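Local coordinates for protein single-stranded-DNA-specific exonuclease RecJ (Thermus thermophilus, PDB 2ZXR) that degrades single-stranded DNA exonucleolytically in the 5' to 3' direction, using divalent metal ions such as magnesium or manganese, at residues Glu379-Ala384 / Pro408-Arg413; Phe360-Gly365 / Phe400-Ala405; Gln442-Leu447 / Leu509-Trp514; Asp432-Pro437 / Lys485-Leu490. All coordinates share one frame; numbering follows the deposited sequence.

Contact 1. Residues Glu379-Ala384 / Pro408-Arg413; sequences EALRSA and PAFKAR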
# COMPACT_ATOMS: atom_id res chain seq x y z
N GLU A 379 -22.03 4.68 8.68
CA GLU A 379 -22.90 4.15 9.73
C GLU A 379 -22.90 5.13 10.92
O GLU A 379 -23.87 5.23 11.65
CB GLU A 379 -22.43 2.76 10.19
CG GLU A 379 -22.75 1.63 9.20
CD GLU A 379 -24.25 1.53 8.86
OE1 GLU A 379 -25.07 1.36 9.79
OE2 GLU A 379 -24.60 1.62 7.65
N ALA A 380 -21.80 5.85 11.10
CA ALA A 380 -21.71 6.83 12.19
C ALA A 380 -22.69 7.98 11.88
O ALA A 380 -23.37 8.50 12.77
CB ALA A 380 -20.30 7.37 12.30
N LEU A 381 -22.78 8.34 10.60
CA LEU A 381 -23.70 9.39 10.19
C LEU A 381 -25.12 8.85 10.34
O LEU A 381 -26.03 9.58 10.74
CB LEU A 381 -23.46 9.80 8.73
CG LEU A 381 -22.12 10.48 8.41
CD1 LEU A 381 -22.14 10.99 6.95
CD2 LEU A 381 -21.87 11.64 9.39
N ARG A 382 -25.31 7.58 10.01
CA ARG A 382 -26.63 6.98 10.14
C ARG A 382 -27.10 7.08 11.58
O ARG A 382 -28.25 7.40 11.82
CB ARG A 382 -26.60 5.51 9.71
CG ARG A 382 -27.94 4.79 9.82
CD ARG A 382 -28.00 3.70 8.77
NE ARG A 382 -27.70 4.29 7.46
CZ ARG A 382 -27.16 3.64 6.43
NH1 ARG A 382 -26.86 2.36 6.55
NH2 ARG A 382 -26.91 4.29 5.29
N SER A 383 -26.22 6.85 12.54
CA SER A 383 -26.61 6.92 13.94
C SER A 383 -27.11 8.31 14.32
O SER A 383 -27.83 8.45 15.30
CB SER A 383 -25.43 6.53 14.87
OG SER A 383 -24.49 7.59 15.04
N ALA A 384 -26.74 9.33 13.56
CA ALA A 384 -27.18 10.70 13.84
C ALA A 384 -28.00 11.28 12.68
O ALA A 384 -28.11 12.50 12.56
CB ALA A 384 -25.96 11.57 14.09
N PRO A 408 -23.41 20.89 18.04
CA PRO A 408 -23.15 20.23 19.34
C PRO A 408 -23.90 18.89 19.50
O PRO A 408 -23.34 17.93 20.03
CB PRO A 408 -23.60 21.27 20.36
CG PRO A 408 -23.27 22.61 19.65
CD PRO A 408 -23.77 22.31 18.22
N ALA A 409 -25.13 18.83 19.02
CA ALA A 409 -25.93 17.62 19.14
C ALA A 409 -25.33 16.51 18.27
O ALA A 409 -25.29 15.33 18.65
CB ALA A 409 -27.37 17.90 18.72
N PHE A 410 -24.88 16.91 17.08
CA PHE A 410 -24.27 15.99 16.13
C PHE A 410 -23.01 15.41 16.75
O PHE A 410 -22.77 14.20 16.68
CB PHE A 410 -23.91 16.73 14.85
CG PHE A 410 -23.13 15.89 13.86
CD1 PHE A 410 -23.76 14.89 13.12
CD2 PHE A 410 -21.77 16.10 13.68
CE1 PHE A 410 -23.03 14.11 12.21
CE2 PHE A 410 -21.03 15.33 12.78
CZ PHE A 410 -21.66 14.34 12.05
N LYS A 411 -22.22 16.27 17.37
CA LYS A 411 -20.98 15.85 18.00
C LYS A 411 -21.16 14.81 19.10
O LYS A 411 -20.48 13.78 19.09
CB LYS A 411 -20.24 17.07 18.58
CG LYS A 411 -18.95 16.77 19.34
CD LYS A 411 -18.29 18.10 19.70
CE LYS A 411 -16.84 17.95 20.11
NZ LYS A 411 -16.62 17.59 21.55
N ALA A 412 -22.07 15.05 20.05
CA ALA A 412 -22.26 14.10 21.14
C ALA A 412 -22.68 12.75 20.58
O ALA A 412 -22.22 11.70 21.03
CB ALA A 412 -23.32 14.61 22.13
N ARG A 413 -23.56 12.81 19.60
CA ARG A 413 -24.07 11.62 18.95
C ARG A 413 -22.95 10.79 18.30
O ARG A 413 -22.81 9.58 18.58
CB ARG A 413 -25.07 12.03 17.88
CG ARG A 413 -25.88 10.89 17.35
CD ARG A 413 -26.92 10.50 18.38
NE ARG A 413 -27.95 11.52 18.46
CZ ARG A 413 -28.97 11.62 17.60
NH1 ARG A 413 -29.09 10.75 16.61
NH2 ARG A 413 -29.85 12.60 17.73
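R413 holds the end of helix 377-383 by two parts of its side chain at once: the guanidinium grips the backbone oxygen of S383, while the second methylene, CG, lies against A384. NH1 of R413 donates to S383 O at 2.9 Å, with an N-H...O angle of 144°. Although somewhat bent at the hydrogen, the bond has its oxygen 2° from the guanidinium plane, and NH1 in turn sits in the carbonyl plane, on a lone pair. The side chain leaves its helix with CG anti to the backbone N (chi1 -168°), which sets that carbon against A384, and the bends that follow at chi2 and chi3 curl the chain around. Packing is tight here, R413 CG standing only 3.3 Å from A384 CB. The same NH1 has a second partner in the salt bridge to D386 OD1, just past the helix.

Both helices belong to the DHHA1 domain, where 377-383 and 407-419 lie beside the mixed sheet that includes strands 359-363 and 397-401. The S383 hydroxyl turns back on its own helix, OG donating to A380 O at 2.7 Å, while A384 N bonds to L381 O.

F410 supplies the apolar half. Its side chain and that of L381 cross obliquely, and L381 CD2 comes to the ring edge, in the ring plane, 3.8 Å from F410 CZ. Nearer the root of the ring, A384 CB stands 4.1 Å from F410 CD1, so this one methyl touches both F410 and R413. L388 and M402 also pack on F410.

Contact 2. Residues Phe360-Gly365 / Phe400-Ala405; sequences FLVAQG and FAMDEA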
# COMPACT_ATOMS: atom_id res chain seq x y z
N PHE A 360 -14.64 14.03 11.68
CA PHE A 360 -15.84 14.64 11.14
C PHE A 360 -15.58 16.15 11.15
O PHE A 360 -15.28 16.72 12.20
CB PHE A 360 -17.06 14.37 12.04
CG PHE A 360 -17.36 12.92 12.25
CD1 PHE A 360 -16.50 12.10 12.99
CD2 PHE A 360 -18.49 12.35 11.68
CE1 PHE A 360 -16.76 10.74 13.15
CE2 PHE A 360 -18.76 11.00 11.83
CZ PHE A 360 -17.89 10.19 12.57
N LEU A 361 -15.71 16.79 10.00
CA LEU A 361 -15.50 18.23 9.87
C LEU A 361 -16.73 18.82 9.21
O LEU A 361 -17.33 18.21 8.29
CB LEU A 361 -14.29 18.51 8.97
CG LEU A 361 -12.91 18.73 9.59
CD1 LEU A 361 -12.73 17.92 10.86
CD2 LEU A 361 -11.84 18.43 8.52
N VAL A 362 -17.12 20.00 9.68
CA VAL A 362 -18.27 20.72 9.15
C VAL A 362 -17.79 22.11 8.80
O VAL A 362 -17.07 22.72 9.59
CB VAL A 362 -19.38 20.86 10.21
CG1 VAL A 362 -20.53 21.71 9.64
CG2 VAL A 362 -19.88 19.50 10.62
N ALA A 363 -18.14 22.60 7.63
CA ALA A 363 -17.74 23.95 7.22
C ALA A 363 -18.82 24.44 6.30
O ALA A 363 -19.18 23.76 5.35
CB ALA A 363 -16.41 23.95 6.48
N GLN A 364 -19.36 25.62 6.60
CA GLN A 364 -20.41 26.19 5.78
C GLN A 364 -21.58 25.20 5.57
O GLN A 364 -22.17 25.12 4.50
CB GLN A 364 -19.82 26.64 4.43
CG GLN A 364 -18.76 27.74 4.64
CD GLN A 364 -18.28 28.39 3.35
OE1 GLN A 364 -17.30 27.96 2.74
NE2 GLN A 364 -18.97 29.44 2.94
N GLY A 365 -21.90 24.45 6.61
CA GLY A 365 -23.01 23.52 6.53
C GLY A 365 -22.77 22.25 5.74
O GLY A 365 -23.69 21.43 5.57
N PHE A 400 -21.94 14.84 4.06
CA PHE A 400 -23.28 15.21 4.50
C PHE A 400 -23.48 16.70 4.45
O PHE A 400 -22.56 17.44 4.10
CB PHE A 400 -23.56 14.66 5.91
CG PHE A 400 -22.62 15.16 7.00
CD1 PHE A 400 -23.01 16.21 7.86
CD2 PHE A 400 -21.37 14.58 7.20
CE1 PHE A 400 -22.15 16.65 8.91
CE2 PHE A 400 -20.52 15.02 8.22
CZ PHE A 400 -20.91 16.06 9.08
N ALA A 401 -24.70 17.14 4.74
CA ALA A 401 -25.01 18.54 4.80
C ALA A 401 -25.80 18.61 6.11
O ALA A 401 -26.45 17.62 6.50
CB ALA A 401 -25.87 18.97 3.60
N MET A 402 -25.76 19.76 6.77
CA MET A 402 -26.43 19.91 8.05
C MET A 402 -26.41 21.36 8.53
O MET A 402 -25.47 22.11 8.26
CB MET A 402 -25.71 19.03 9.08
CG MET A 402 -26.09 19.29 10.53
SD MET A 402 -25.09 18.32 11.72
CE MET A 402 -23.74 19.45 12.02
N ASP A 403 -27.46 21.74 9.25
CA ASP A 403 -27.53 23.09 9.78
C ASP A 403 -26.48 23.14 10.89
O ASP A 403 -26.52 22.33 11.82
CB ASP A 403 -28.93 23.34 10.35
CG ASP A 403 -29.14 24.79 10.73
OD1 ASP A 403 -28.39 25.28 11.59
OD2 ASP A 403 -30.04 25.43 10.17
N GLU A 404 -25.53 24.06 10.78
CA GLU A 404 -24.48 24.14 11.80
C GLU A 404 -25.00 24.36 13.23
O GLU A 404 -24.27 24.12 14.20
CB GLU A 404 -23.47 25.23 11.44
CG GLU A 404 -22.74 24.94 10.14
CD GLU A 404 -21.66 25.99 9.81
OE1 GLU A 404 -21.65 27.06 10.46
OE2 GLU A 404 -20.84 25.74 8.91
N ALA A 405 -26.25 24.78 13.37
CA ALA A 405 -26.80 25.02 14.71
C ALA A 405 -26.93 23.71 15.46
O ALA A 405 -26.92 23.68 16.68
CB ALA A 405 -28.19 25.72 14.62
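V362 makes the dense, buried part of this contact by sending its two methyls to different partners. CG2 meets the F400 ring, 3.9 Å from CZ, the two side chains crossing at about a right angle, and also reaches M402 CE at 4.1 Å. CG1 lies 3.9 Å from E404 CG, the valine and glutamate side chains running antiparallel past one another.

Toward solvent the contact changes to a polar grip on the turn Q364-G365, whose backbone angles fit a type I' turn. E404, extended beyond CG, brings its carboxylate to this turn, and G365 N donates to OE2 at 2.8 Å, meeting it from above the carboxylate plane (36° out). The carbonyl of G365 takes up a second bond: M402 N donates to G365 O over 2.9 Å, and A401 CA adds a CA-H...O contact to the same oxygen. Q364 itself is exposed.

Within the DHHA1 domain, the turn joins the hairpin strands 359-363 and 366-370. The latter stands between 359-363 and 397-401 in the sheet; L361 and A363 face helix 341-355 on one side, and F400 packs on F410 of helix 407-419.

Contact 3. Residues Gln442-Leu447 / Leu509-Trp514; sequences QVFREL and LSENAW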
# COMPACT_ATOMS: atom_id res chain seq x y z
N GLN A 442 20.98 -6.73 -5.43
CA GLN A 442 20.26 -7.80 -6.09
C GLN A 442 18.84 -7.88 -5.57
O GLN A 442 17.90 -8.09 -6.34
CB GLN A 442 20.97 -9.16 -5.90
CG GLN A 442 20.24 -10.36 -6.54
CD GLN A 442 20.13 -10.26 -8.06
OE1 GLN A 442 19.33 -10.98 -8.69
NE2 GLN A 442 20.93 -9.38 -8.66
N VAL A 443 18.67 -7.74 -4.25
CA VAL A 443 17.33 -7.79 -3.70
C VAL A 443 16.53 -6.62 -4.28
O VAL A 443 15.39 -6.79 -4.69
CB VAL A 443 17.33 -7.70 -2.15
CG1 VAL A 443 15.88 -7.48 -1.64
CG2 VAL A 443 17.88 -9.02 -1.56
N PHE A 444 17.15 -5.44 -4.31
CA PHE A 444 16.47 -4.28 -4.86
C PHE A 444 16.05 -4.53 -6.30
O PHE A 444 14.90 -4.27 -6.64
CB PHE A 444 17.36 -3.04 -4.82
CG PHE A 444 16.67 -1.82 -5.35
CD1 PHE A 444 15.84 -1.06 -4.52
CD2 PHE A 444 16.79 -1.45 -6.70
CE1 PHE A 444 15.13 0.05 -5.03
CE2 PHE A 444 16.10 -0.34 -7.22
CZ PHE A 444 15.27 0.41 -6.38
N ARG A 445 16.95 -5.02 -7.15
CA ARG A 445 16.59 -5.27 -8.55
C ARG A 445 15.48 -6.32 -8.66
O ARG A 445 14.64 -6.23 -9.56
CB ARG A 445 17.82 -5.70 -9.38
CG ARG A 445 18.92 -4.62 -9.53
CD ARG A 445 20.12 -5.07 -10.44
NE ARG A 445 20.80 -6.24 -9.90
CZ ARG A 445 21.97 -6.23 -9.25
NH1 ARG A 445 22.65 -5.10 -9.05
NH2 ARG A 445 22.44 -7.36 -8.76
N GLU A 446 15.46 -7.29 -7.75
CA GLU A 446 14.42 -8.33 -7.80
C GLU A 446 13.03 -7.83 -7.39
O GLU A 446 12.01 -8.32 -7.91
CB GLU A 446 14.85 -9.55 -6.94
CG GLU A 446 15.94 -10.42 -7.60
CD GLU A 446 16.60 -11.39 -6.62
OE1 GLU A 446 16.10 -11.55 -5.50
OE2 GLU A 446 17.64 -11.98 -6.99
N LEU A 447 12.97 -6.88 -6.46
CA LEU A 447 11.70 -6.29 -6.01
C LEU A 447 11.12 -5.34 -7.06
O LEU A 447 9.93 -5.02 -7.03
CB LEU A 447 11.92 -5.49 -4.72
CG LEU A 447 12.26 -6.34 -3.50
CD1 LEU A 447 12.59 -5.45 -2.31
CD2 LEU A 447 11.10 -7.24 -3.19
N LEU A 509 13.73 -0.45 1.28
CA LEU A 509 15.05 -0.65 0.71
C LEU A 509 15.14 0.39 -0.42
O LEU A 509 14.34 0.36 -1.36
CB LEU A 509 15.20 -2.04 0.09
CG LEU A 509 16.59 -2.69 0.09
CD1 LEU A 509 16.71 -3.54 -1.14
CD2 LEU A 509 17.75 -1.68 0.18
N SER A 510 16.11 1.28 -0.34
CA SER A 510 16.22 2.32 -1.35
C SER A 510 17.51 2.31 -2.15
O SER A 510 18.59 1.95 -1.64
CB SER A 510 16.08 3.69 -0.68
OG SER A 510 15.10 3.62 0.33
N GLU A 511 17.40 2.72 -3.42
CA GLU A 511 18.55 2.84 -4.30
C GLU A 511 18.67 4.34 -4.47
O GLU A 511 17.88 4.94 -5.20
CB GLU A 511 18.30 2.19 -5.66
CG GLU A 511 19.50 2.27 -6.62
CD GLU A 511 19.27 1.55 -7.96
OE1 GLU A 511 18.45 2.03 -8.76
OE2 GLU A 511 19.91 0.50 -8.20
N ASN A 512 19.61 4.96 -3.76
CA ASN A 512 19.78 6.40 -3.85
C ASN A 512 20.93 6.76 -4.79
O ASN A 512 22.04 6.28 -4.64
CB ASN A 512 20.04 7.00 -2.46
CG ASN A 512 18.88 6.78 -1.51
OD1 ASN A 512 17.73 6.86 -1.91
ND2 ASN A 512 19.19 6.51 -0.25
N ALA A 513 20.64 7.61 -5.77
CA ALA A 513 21.67 8.00 -6.72
C ALA A 513 22.21 9.37 -6.37
O ALA A 513 21.48 10.25 -5.90
CB ALA A 513 21.10 8.00 -8.12
N TRP A 514 23.50 9.55 -6.59
CA TRP A 514 24.15 10.82 -6.33
C TRP A 514 25.51 10.89 -7.00
O TRP A 514 26.30 9.95 -6.94
CB TRP A 514 24.31 11.04 -4.83
CG TRP A 514 24.91 12.37 -4.55
CD1 TRP A 514 26.24 12.68 -4.51
CD2 TRP A 514 24.21 13.60 -4.33
NE1 TRP A 514 26.41 14.02 -4.28
CE2 TRP A 514 25.18 14.61 -4.17
CE3 TRP A 514 22.85 13.94 -4.25
CZ2 TRP A 514 24.83 15.95 -3.95
CZ3 TRP A 514 22.50 15.27 -4.03
CH2 TRP A 514 23.50 16.26 -3.88
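In the RecJ OB domain, helix 440-447 lies across strand 503-514, and F444 and L509 stand at the centre of the seam between them. The short axes approach to 8.9 Å and make an angle of 102°, and the closest contacts from the helix come from V443 and F444.

L509 reaches the helix with its CD1 methyl. This carbon packs on F444 CB at 3.8 Å and on V443 CG1 at 4.1 Å, the V443 and L509 side chains crossing at about a right angle, and it also lies against the helix backbone at F444 N.

F444 holds its CG anti to the backbone N (chi1 -178°), which sets CG on the strand side; the ring beyond it packs against E511. One face receives E511 CB in a CH-pi contact, 3.7 Å from the ring centroid and close to the ring normal. At the edge, in the ring plane, lies the backbone oxygen L509 O, 3.8 Å from F444 CD1. Y520, on the next strand 517-528, touches F444 as well, and its hydroxyl is hydrogen-bonded to E511 OE2, which anchors the carboxylate beside the ring. Elsewhere on the helix, E446 makes a salt bridge with R625.

The E511 carboxylate plane is turned 38° from that of the ring, with OE1 3.7 Å from F444 CE2.

Contact 4. Residues Asp432-Pro437 / Lys485-Leu490; sequences DLLPEP and KGVRVL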
# COMPACT_ATOMS: atom_id res chain seq x y z
N ASP A 432 10.19 -9.14 5.88
CA ASP A 432 11.22 -10.03 6.41
C ASP A 432 12.32 -9.19 7.02
O ASP A 432 12.29 -7.96 6.95
CB ASP A 432 11.78 -10.85 5.25
CG ASP A 432 12.83 -11.85 5.68
OD1 ASP A 432 13.65 -12.23 4.81
OD2 ASP A 432 12.85 -12.26 6.86
N LEU A 433 13.31 -9.87 7.61
CA LEU A 433 14.49 -9.24 8.20
C LEU A 433 15.30 -8.78 6.99
O LEU A 433 15.39 -9.50 6.02
CB LEU A 433 15.30 -10.28 8.98
CG LEU A 433 15.20 -10.51 10.50
CD1 LEU A 433 14.39 -9.41 11.13
CD2 LEU A 433 14.61 -11.89 10.81
N LEU A 434 15.88 -7.59 7.03
CA LEU A 434 16.69 -7.11 5.90
C LEU A 434 17.90 -8.02 5.73
O LEU A 434 18.49 -8.44 6.71
CB LEU A 434 17.18 -5.68 6.16
CG LEU A 434 17.80 -4.97 4.95
CD1 LEU A 434 16.68 -4.56 4.00
CD2 LEU A 434 18.58 -3.74 5.40
N PRO A 435 18.27 -8.35 4.47
CA PRO A 435 19.43 -9.21 4.17
C PRO A 435 20.72 -8.47 4.47
O PRO A 435 20.69 -7.30 4.83
CB PRO A 435 19.28 -9.48 2.66
CG PRO A 435 17.81 -9.49 2.48
CD PRO A 435 17.41 -8.23 3.28
N GLU A 436 21.86 -9.15 4.33
CA GLU A 436 23.16 -8.50 4.57
C GLU A 436 23.38 -7.48 3.46
O GLU A 436 22.82 -7.60 2.35
CB GLU A 436 24.30 -9.54 4.58
CG GLU A 436 24.24 -10.53 5.74
CD GLU A 436 24.71 -9.95 7.06
OE1 GLU A 436 24.42 -10.56 8.11
OE2 GLU A 436 25.39 -8.89 7.06
N PRO A 437 24.21 -6.47 3.73
CA PRO A 437 24.54 -5.39 2.80
C PRO A 437 24.95 -5.84 1.40
O PRO A 437 24.55 -5.25 0.40
CB PRO A 437 25.65 -4.63 3.52
CG PRO A 437 25.43 -4.94 4.99
CD PRO A 437 25.01 -6.38 4.97
N LYS A 485 23.95 -2.75 11.58
CA LYS A 485 24.67 -3.86 10.96
C LYS A 485 25.24 -3.42 9.61
O LYS A 485 25.09 -4.13 8.61
CB LYS A 485 23.73 -5.05 10.75
CG LYS A 485 22.81 -5.40 11.92
CD LYS A 485 23.60 -5.81 13.15
CE LYS A 485 22.65 -6.14 14.29
NZ LYS A 485 23.35 -6.34 15.60
N GLY A 486 25.87 -2.25 9.57
CA GLY A 486 26.45 -1.77 8.33
C GLY A 486 25.49 -1.19 7.29
O GLY A 486 25.93 -0.79 6.20
N VAL A 487 24.20 -1.15 7.58
CA VAL A 487 23.23 -0.59 6.62
C VAL A 487 22.86 0.84 7.03
O VAL A 487 22.43 1.06 8.16
CB VAL A 487 21.93 -1.41 6.57
CG1 VAL A 487 20.90 -0.67 5.74
CG2 VAL A 487 22.19 -2.79 6.01
N ARG A 488 23.01 1.80 6.12
CA ARG A 488 22.67 3.17 6.45
C ARG A 488 21.18 3.44 6.34
O ARG A 488 20.57 3.16 5.30
CB ARG A 488 23.42 4.18 5.57
CG ARG A 488 23.20 5.63 6.05
CD ARG A 488 24.21 6.63 5.49
NE ARG A 488 23.72 7.32 4.31
CZ ARG A 488 23.36 8.59 4.26
NH1 ARG A 488 23.43 9.36 5.34
NH2 ARG A 488 22.89 9.10 3.12
N VAL A 489 20.60 4.01 7.39
CA VAL A 489 19.18 4.32 7.41
C VAL A 489 18.91 5.79 7.70
O VAL A 489 19.60 6.41 8.50
CB VAL A 489 18.44 3.36 8.43
CG1 VAL A 489 19.40 2.85 9.44
CG2 VAL A 489 17.27 4.05 9.10
N LEU A 490 17.91 6.35 7.00
CA LEU A 490 17.49 7.74 7.12
C LEU A 490 16.14 7.75 7.79
O LEU A 490 15.28 6.92 7.47
CB LEU A 490 17.36 8.38 5.75
CG LEU A 490 18.63 8.32 4.91
CD1 LEU A 490 18.27 8.57 3.44
CD2 LEU A 490 19.63 9.36 5.43
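Apolar contacts carry most of this junction, and V487 is in the middle of them. L434 and V487 reach toward each other tip to tip, L434 CD2 touching both valine methyls, CG2 at 3.8 Å and CG1 at 3.9 Å. The leucine has CG anti to the backbone N (chi1 -169°); its chi2 of 74° places CD1, and the other branch, CD2, makes the touch. P437 comes in aslant to the same valine: the outer ring carbon, P437 CG, is 4.0 Å from V487 CG2. That methyl therefore sits against both a leucine and a proline.

The junction belongs to the RecJ OB domain. In its sheet, strand 426-433 and strand 487-492 are not neighbours; 462-466, 503-514 and 517-528 come between them in the strand order. That L434 nevertheless meets V487, and that both also pack on L464 and V522, is consistent with a strongly curved sheet closing round an apolar interior, as in OB barrels.

Contacts with backbone come next. P437 CG lies 3.7 Å from K485 O, so the proline ring rests against the turn K485-G486 that links strands 479-484 and 487-492. Both turn residues have positive phi, and the pair fits a type I' turn; the K485 side chain ends farther from segment 432-437 and is exposed.

Charged groups pair with other parts of the chain. D432 OD2 makes a salt bridge with R633 on helix 624-639, while R488 of strand 487-492 is bridged through NE to E521 on strand 517-528.

Overall arrangement
The four contacts form two pairs. Contacts 1 and 2 share the DHHA1 domain, their centres 12 Å apart, and touch: L381 CD1 lies 3.7 Å from F400 CD2, and A380 CB packs on F360 CZ. Contacts 3 and 4, their centres 12 Å apart, both reach the mixed sheet of the OB domain, and V443 touches P435 in the loop before helix 440-447. Between the pairs the centres are 47 to 49 Å apart, on opposite sides of the chain's centre. Within each pair the segments alternate along the sequence, whereas the DHHA1 pair closes before the OB pair opens. Helix 407-419 leads on to strand 426-433, joining the domains; all contacts lie away from the magnesium site.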